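Local coordinates for putative cytoplasmic protein (Salmonella typhimurium, PDB 2GK3), which is of unknown function but assembles into a hexamer and probably belongs to the glutamine amidotransferase-like proteins, at the interface of chains A and B. Sequence-based numbering; all coordinates share one arbitrary frame. Chains: chain A/B, putative cytoplasmic protein.

The interface of chains A and B. Residues chain A 24, 35-38; chain B 65, 95, 98-99.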
loop_
_atom_site.group_PDB
_atom_site.type_symbol
_atom_site.label_atom_id
_atom_site.label_comp_id
_atom_site.label_asym_id
_atom_site.label_seq_id
_atom_site.Cartn_x
_atom_site.Cartn_y
_atom_site.Cartn_z
HETATM N N MSE A 24 -8.387 -0.212 2.166
HETATM C CA MSE A 24 -8.780 0.984 1.412
HETATM C C MSE A 24 -7.932 2.238 1.711
HETATM O O MSE A 24 -7.931 2.754 2.828
HETATM C CB MSE A 24 -10.242 1.294 1.707
HETATM C CG MSE A 24 -11.182 0.761 0.716
HETATM SE SE MSE A 24 -12.937 1.488 1.025
HETATM C CE MSE A 24 -13.751 -0.229 1.333
ATOM N N SER A 35 -8.849 2.933 5.609
ATOM C CA SER A 35 -10.077 2.323 6.031
ATOM C C SER A 35 -9.790 0.851 5.803
ATOM O O SER A 35 -9.163 0.511 4.788
ATOM C CB SER A 35 -11.167 2.755 5.060
ATOM O OG SER A 35 -12.405 2.734 5.695
ATOM N N SER A 36 -10.236 -0.015 6.711
ATOM C CA SER A 36 -10.044 -1.456 6.543
ATOM C C SER A 36 -11.264 -2.258 6.977
ATOM O O SER A 36 -11.902 -1.928 7.960
ATOM C CB SER A 36 -8.794 -1.945 7.290
ATOM O OG SER A 36 -7.612 -1.424 6.723
ATOM N N LYS A 37 -11.583 -3.327 6.253
ATOM C CA LYS A 37 -12.721 -4.186 6.632
ATOM C C LYS A 37 -12.507 -5.621 6.157
ATOM O O LYS A 37 -11.957 -5.861 5.084
ATOM C CB LYS A 37 -14.053 -3.640 6.080
ATOM C CG LYS A 37 -14.172 -3.802 4.566
ATOM C CD LYS A 37 -15.008 -2.769 3.884
ATOM C CE LYS A 37 -16.428 -3.202 3.769
ATOM N NZ LYS A 37 -17.091 -2.494 2.622
ATOM N N TYR A 38 -12.952 -6.562 6.975
ATOM C CA TYR A 38 -13.041 -7.956 6.605
ATOM C C TYR A 38 -14.482 -8.188 6.151
ATOM O O TYR A 38 -15.406 -7.588 6.708
ATOM C CB TYR A 38 -12.707 -8.783 7.826
ATOM C CG TYR A 38 -12.925 -10.249 7.687
ATOM C CD1 TYR A 38 -11.985 -11.054 7.051
ATOM C CD2 TYR A 38 -14.070 -10.849 8.211
ATOM C CE1 TYR A 38 -12.183 -12.402 6.930
ATOM C CE2 TYR A 38 -14.276 -12.206 8.094
ATOM C CZ TYR A 38 -13.325 -12.977 7.457
ATOM O OH TYR A 38 -13.513 -14.323 7.345
ATOM N N GLN B 65 -16.523 -4.940 13.900
ATOM C CA GLN B 65 -16.983 -4.223 12.718
ATOM C C GLN B 65 -18.290 -4.740 12.102
ATOM O O GLN B 65 -19.058 -3.949 11.554
ATOM C CB GLN B 65 -15.912 -4.279 11.646
ATOM C CG GLN B 65 -14.621 -3.609 12.001
ATOM C CD GLN B 65 -13.744 -3.482 10.790
ATOM O OE1 GLN B 65 -13.319 -4.484 10.236
ATOM N NE2 GLN B 65 -13.507 -2.257 10.338
ATOM N N ASN B 95 -18.985 -1.278 10.105
ATOM C CA ASN B 95 -19.183 -1.296 8.649
ATOM C C ASN B 95 -20.514 -0.710 8.211
ATOM O O ASN B 95 -20.586 -0.018 7.201
ATOM C CB ASN B 95 -18.994 -2.700 8.070
ATOM C CG ASN B 95 -17.573 -3.236 8.265
ATOM O OD1 ASN B 95 -16.709 -2.562 8.821
ATOM N ND2 ASN B 95 -17.335 -4.456 7.810
ATOM N N PHE B 98 -19.916 3.099 8.500
ATOM C CA PHE B 98 -18.970 3.749 7.613
ATOM C C PHE B 98 -19.246 3.553 6.111
ATOM O O PHE B 98 -18.883 4.403 5.280
ATOM C CB PHE B 98 -17.531 3.368 7.961
ATOM C CG PHE B 98 -16.515 4.328 7.410
ATOM C CD1 PHE B 98 -16.345 5.582 7.984
ATOM C CD2 PHE B 98 -15.750 3.992 6.304
ATOM C CE1 PHE B 98 -15.424 6.479 7.484
ATOM C CE2 PHE B 98 -14.821 4.891 5.779
ATOM C CZ PHE B 98 -14.660 6.143 6.377
ATOM N N TYR B 99 -19.863 2.434 5.761
ATOM C CA TYR B 99 -20.053 2.090 4.360
ATOM C C TYR B 99 -21.515 2.048 3.940
ATOM O O TYR B 99 -21.829 2.443 2.837
ATOM C CB TYR B 99 -19.385 0.746 4.040
ATOM C CG TYR B 99 -17.905 0.737 4.308
ATOM C CD1 TYR B 99 -17.024 1.440 3.478
ATOM C CD2 TYR B 99 -17.386 0.043 5.402
ATOM C CE1 TYR B 99 -15.653 1.441 3.724
ATOM C CE2 TYR B 99 -16.003 0.030 5.656
ATOM C CZ TYR B 99 -15.159 0.723 4.811
ATOM O OH TYR B 99 -13.826 0.721 5.059
HETATM O O HOH W 1 -13.347 0.179 7.703
#
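The ring of B:Tyr99 lies between A:Lys37 of the partner and B:Phe98 of its own chain. On one face lies the side-chain amine of A:Lys37, presumably charged, NZ standing 3.8 Å from the ring centroid and displaced toward the rim in a cation-pi contact; on the opposite face its own neighbour B:Phe98 brings up CD2, also off-centre. B:Tyr99 CE1 in turn sits in the plane of the B:Phe98 ring, at its edge, so the two aromatic groups of chain B meet edge to face. A:Lys37 starts from strand 31-40 with CG in the crowded place between backbone N and carbonyl carbon (chi1 71°); this and a roughly extended chi2 bring CD to 3.5 Å from B:Tyr99 CE2, and a bend at chi3 then carries CE and NZ over the ring face. The selenomethionine A:Met24, from the adjoining strand 19-28, meets the ring tip to tip, its terminal methyl CE 3.5 Å from CE1 of B:Tyr99.

The patch illustrates how an aromatic side chain can combine apolar burial with polar anchoring at its tip. The phenol OH of B:Tyr99 makes a short hydrogen bond to the hydroxyl OG of A:Ser35, 2.5 Å long, with OG anti to the backbone N. The same OH binds a water that passes the link on to the carbonyl O of A:Ser36. B:Gln65, on helix 61-67, also grips that carbonyl, which thus accepts from both water and amide. Twofold symmetry repeats the patch with the chains exchanged, so it presumably contributes to the hexamer. The hydrogen bond from the B:Gln65 side-chain amide is nearly straight, 178° at the hydrogen, and lies in both the carbonyl and amide planes, with B:Gln65 NE2 2.9 Å from A:Ser36 O.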